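Local coordinates for lantibiotic dehydratase (PDB 5EHK), which probably dehydrates serine and threonine residues of the NAI-107 precursor peptide, using glutamate delivered by glutamyl-tRNA, during lantibiotic biosynthesis, at residues 503-508 against 786-791; 518-523 against 682-687. All coordinates share one frame; numbering follows the deposited sequence.

Interaction 1: 503-508 against 786-791; sequences LGVHVV and IVVPLE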
# COMPACT_ATOMS: atom_id res chain seq x y z
N LEU A 503 25.63 21.90 2.61
CA LEU A 503 25.17 22.14 1.25
C LEU A 503 26.43 22.25 0.41
O LEU A 503 27.43 22.82 0.84
CB LEU A 503 24.35 23.44 1.16
CG LEU A 503 23.11 23.48 2.06
CD1 LEU A 503 22.45 24.85 2.10
CD2 LEU A 503 22.10 22.40 1.63
N GLY A 504 26.41 21.66 -0.77
CA GLY A 504 27.52 21.84 -1.68
C GLY A 504 26.99 22.79 -2.72
O GLY A 504 25.88 22.59 -3.17
N VAL A 505 27.74 23.83 -3.07
CA VAL A 505 27.25 24.80 -4.04
C VAL A 505 28.29 25.27 -5.03
O VAL A 505 29.49 25.13 -4.81
CB VAL A 505 26.59 26.04 -3.39
CG1 VAL A 505 25.31 25.67 -2.62
CG2 VAL A 505 27.59 26.77 -2.52
N HIS A 506 27.80 25.81 -6.15
CA HIS A 506 28.60 26.59 -7.06
C HIS A 506 28.33 28.05 -6.72
O HIS A 506 27.17 28.46 -6.54
CB HIS A 506 28.14 26.37 -8.50
CG HIS A 506 28.37 24.99 -9.03
ND1 HIS A 506 29.59 24.35 -8.95
CD2 HIS A 506 27.54 24.14 -9.67
CE1 HIS A 506 29.49 23.16 -9.52
NE2 HIS A 506 28.26 23.00 -9.96
N VAL A 507 29.39 28.85 -6.64
CA VAL A 507 29.25 30.30 -6.57
C VAL A 507 29.78 30.88 -7.86
O VAL A 507 30.92 30.58 -8.24
CB VAL A 507 30.01 30.91 -5.40
CG1 VAL A 507 29.80 32.41 -5.40
CG2 VAL A 507 29.53 30.32 -4.09
N VAL A 508 28.97 31.66 -8.56
CA VAL A 508 29.39 32.24 -9.84
C VAL A 508 29.14 33.75 -9.96
O VAL A 508 28.21 34.31 -9.37
CB VAL A 508 28.76 31.53 -11.04
CG1 VAL A 508 29.42 30.19 -11.25
CG2 VAL A 508 27.26 31.41 -10.85
N ILE A 786 31.64 24.28 -3.74
CA ILE A 786 31.95 24.72 -2.40
C ILE A 786 31.09 23.95 -1.41
O ILE A 786 29.87 23.92 -1.55
CB ILE A 786 31.73 26.24 -2.27
CG1 ILE A 786 32.74 26.96 -3.16
CG2 ILE A 786 31.87 26.68 -0.85
CD1 ILE A 786 32.41 28.40 -3.41
N VAL A 787 31.71 23.27 -0.45
CA VAL A 787 30.93 22.58 0.58
C VAL A 787 30.91 23.37 1.87
O VAL A 787 31.91 23.45 2.59
CB VAL A 787 31.51 21.20 0.91
CG1 VAL A 787 30.55 20.45 1.81
CG2 VAL A 787 31.74 20.41 -0.35
N VAL A 788 29.77 23.93 2.20
CA VAL A 788 29.67 24.78 3.37
C VAL A 788 28.77 24.19 4.43
O VAL A 788 27.59 24.05 4.21
CB VAL A 788 29.25 26.22 2.95
CG1 VAL A 788 28.54 26.22 1.62
CG2 VAL A 788 28.45 26.93 4.06
N PRO A 789 29.34 23.82 5.58
CA PRO A 789 28.58 23.34 6.74
C PRO A 789 27.81 24.47 7.40
O PRO A 789 28.22 25.61 7.28
CB PRO A 789 29.66 22.82 7.69
CG PRO A 789 30.86 22.56 6.79
CD PRO A 789 30.79 23.62 5.74
N LEU A 790 26.72 24.16 8.08
CA LEU A 790 25.91 25.14 8.80
C LEU A 790 25.38 24.47 10.06
O LEU A 790 25.13 23.26 10.05
CB LEU A 790 24.75 25.65 7.93
CG LEU A 790 25.08 26.38 6.62
CD1 LEU A 790 25.09 25.41 5.48
CD2 LEU A 790 24.14 27.56 6.30
N GLU A 791 25.25 25.23 11.15
CA GLU A 791 24.72 24.69 12.41
C GLU A 791 23.51 25.49 12.82
O GLU A 791 23.36 26.64 12.41
CB GLU A 791 25.75 24.75 13.53
CG GLU A 791 27.08 24.09 13.23
CD GLU A 791 28.07 24.19 14.39
OE1 GLU A 791 27.76 24.87 15.40
OE2 GLU A 791 29.14 23.54 14.31

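Interaction 2: 518-523 against 682-687; sequences GTFRVV and YGRTLL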
# COMPACT_ATOMS: atom_id res chain seq x y z
N GLY A 518 28.14 41.92 -4.90
CA GLY A 518 26.86 41.26 -4.79
C GLY A 518 26.23 40.82 -6.09
O GLY A 518 25.09 40.35 -6.13
N THR A 519 26.99 40.95 -7.18
CA THR A 519 26.54 40.42 -8.46
C THR A 519 27.12 39.02 -8.62
O THR A 519 28.24 38.83 -9.12
CB THR A 519 26.86 41.38 -9.63
OG1 THR A 519 25.90 42.45 -9.62
CG2 THR A 519 26.77 40.67 -10.99
N PHE A 520 26.35 38.06 -8.13
CA PHE A 520 26.73 36.65 -8.16
C PHE A 520 25.49 35.78 -8.03
O PHE A 520 24.40 36.26 -7.70
CB PHE A 520 27.70 36.31 -7.02
CG PHE A 520 27.08 36.35 -5.67
CD1 PHE A 520 26.56 35.20 -5.09
CD2 PHE A 520 26.98 37.54 -4.97
CE1 PHE A 520 25.97 35.25 -3.86
CE2 PHE A 520 26.40 37.58 -3.73
CZ PHE A 520 25.89 36.44 -3.17
N ARG A 521 25.68 34.50 -8.31
CA ARG A 521 24.63 33.53 -8.11
C ARG A 521 25.19 32.41 -7.25
O ARG A 521 26.34 32.01 -7.42
CB ARG A 521 24.15 32.99 -9.46
CG ARG A 521 22.73 33.39 -9.83
CD ARG A 521 22.57 34.88 -9.82
NE ARG A 521 21.39 35.34 -10.54
CZ ARG A 521 21.02 36.62 -10.61
NH1 ARG A 521 21.75 37.54 -10.01
NH2 ARG A 521 19.94 36.97 -11.29
N VAL A 522 24.40 31.91 -6.30
CA VAL A 522 24.74 30.64 -5.64
C VAL A 522 23.87 29.50 -6.21
O VAL A 522 22.63 29.57 -6.17
CB VAL A 522 24.50 30.67 -4.13
CG1 VAL A 522 24.89 29.31 -3.52
CG2 VAL A 522 25.29 31.78 -3.51
N VAL A 523 24.51 28.48 -6.75
CA VAL A 523 23.75 27.39 -7.36
C VAL A 523 23.91 26.10 -6.53
O VAL A 523 25.04 25.59 -6.38
CB VAL A 523 24.19 27.17 -8.82
CG1 VAL A 523 23.46 25.98 -9.45
CG2 VAL A 523 23.94 28.42 -9.61
N TYR A 682 15.78 31.94 -5.58
CA TYR A 682 15.40 32.62 -4.35
C TYR A 682 16.52 33.59 -3.98
O TYR A 682 17.63 33.15 -3.65
CB TYR A 682 15.20 31.58 -3.26
CG TYR A 682 14.79 32.11 -1.92
CD1 TYR A 682 13.55 32.69 -1.73
CD2 TYR A 682 15.62 31.96 -0.82
CE1 TYR A 682 13.16 33.16 -0.49
CE2 TYR A 682 15.24 32.42 0.43
CZ TYR A 682 14.02 33.01 0.58
OH TYR A 682 13.65 33.45 1.82
N GLY A 683 16.25 34.89 -4.06
CA GLY A 683 17.30 35.88 -4.03
C GLY A 683 18.35 35.62 -5.09
O GLY A 683 18.07 35.68 -6.29
N ARG A 684 19.56 35.30 -4.63
CA ARG A 684 20.72 35.06 -5.50
C ARG A 684 20.97 33.56 -5.67
O ARG A 684 21.93 33.15 -6.34
CB ARG A 684 21.96 35.75 -4.92
CG ARG A 684 21.74 37.27 -4.85
CD ARG A 684 22.94 38.11 -4.45
NE ARG A 684 22.45 39.44 -4.11
CZ ARG A 684 22.63 40.04 -2.94
NH1 ARG A 684 23.31 39.42 -1.98
NH2 ARG A 684 22.12 41.25 -2.72
N THR A 685 20.13 32.75 -5.01
CA THR A 685 20.28 31.29 -5.00
C THR A 685 19.36 30.49 -5.94
O THR A 685 18.14 30.62 -5.92
CB THR A 685 20.05 30.71 -3.59
OG1 THR A 685 20.91 31.35 -2.64
CG2 THR A 685 20.35 29.24 -3.58
N LEU A 686 19.98 29.64 -6.75
CA LEU A 686 19.29 28.62 -7.53
C LEU A 686 19.09 27.33 -6.71
O LEU A 686 20.00 26.49 -6.61
CB LEU A 686 20.08 28.31 -8.81
CG LEU A 686 19.39 28.63 -10.14
CD1 LEU A 686 19.14 30.12 -10.24
CD2 LEU A 686 20.25 28.12 -11.30
N LEU A 687 17.91 27.19 -6.11
CA LEU A 687 17.57 25.99 -5.34
C LEU A 687 17.58 24.73 -6.23
O LEU A 687 17.89 23.64 -5.78
CB LEU A 687 16.17 26.15 -4.72
CG LEU A 687 16.02 27.33 -3.77
CD1 LEU A 687 14.59 27.46 -3.26
CD2 LEU A 687 16.99 27.19 -2.61

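Interaction 1: 503-508 against 786-791
Two antiparallel strands, 503-508 and 786-791, pair over three residues, twisted so that their directions differ by 134°. Leu503 faces Val788 in one hydrogen-bonded pair and Val505 faces Ile786 in the other, with Gly504 opposite Val787 in the non-hydrogen-bonded pair between them. The bond from Val788 N to Leu503 O, 2.9 Å, arrives nearly along the C=O axis, and its return, Leu503 N to Val788 O, is weak. Both bonds of the other pair lie in the carbonyl plane of their acceptors. At the end of the pairing Ile786 reaches along the sheet face toward Val507. Its CB sits 3.6 Å from Val505 O and 4.2 Å from Val505 CG2; CG1, anti to the carbonyl carbon (chi1 -66°), passes the same oxygen more loosely. An extended chi2 of 165° then carries CD1 obliquely across Val507, 3.5 Å from its CG2. Strand 500-508 lies in the lantibiotic dehydratase N-terminal family region; strand 785-792, far along the chain, inserts between it and strand 6-17, pairing antiparallel with both. Leu503, Val505, Ile786 and Val788 share one face, covered in part by helix 380-395, whose Ile386 touches Val505 and Val788. Farther along, Leu503 CD1 meets Leu790 CD1 tip to tip at 4.3 Å. On the opposite face, Val787 packs on Arg15 of strand 6-17 and on Thr536.

Interaction 2: 518-523 against 682-687
Arg684 sets CD over the ring of Phe520 where strands 521-524 and 685-693 begin to run in parallel. Its CG is anti to the carbonyl carbon (chi1 -62°), and the chain runs extended to NE, crossing the phenyl group at about a right angle. CD stands 3.9 Å from the Phe520 centroid, in a CH-pi contact. The guanidinium plane is tilted 58° to the ring, with NH1 near CE2 and CZ. Phe520 CG takes the crowded position between backbone N and carbonyl carbon (chi1 69°), and Val522 CG2 lies at the ring's edge. Gly518, closing helix 512-516 in a Schellman motif, puts its O 3.5 Å from Arg684 CD. A type II' turn from Tyr682 to Thr685 makes the tight end of the beta hairpin of strands 676-682 and 685-693, whose second strand pairs in parallel with 521-524. Val522 grips it twice: its N binds Arg684 O at 2.8 Å from above the carbonyl plane, and its O accepts Leu686 N nearly along the C=O axis. Thr685 OG1, anti to the carbonyl carbon, bonds to Glu385 of helix 380-395, which also takes Arg684 N. On the other face, Val523 and Leu686 lie side by side, Val523 CG2 3.9 Å from Leu686 CB.

Strands 500-508 and 521-524 are antiparallel neighbours, so interaction 2 continues the sheet away from interaction 1, with centres about 12 Å apart. Probable hydrogen bonds from Val523 N to His506 O, 2.7 Å, and from Arg521 N to Val508 O join them. The order of strands is thus 785-792, 500-508, 521-524, 685-693, and helix 380-395 packs against side chains of both contacts. Both are buried, interaction 1 more fully: there antiparallel strands pack aliphatic side chains, whereas the parallel pair of interaction 2 adds an arginine-phenyl contact, partly exposed arginines and the carboxylate of Glu385. Along the chain, interaction 2 is nested within the loop closed by interaction 1.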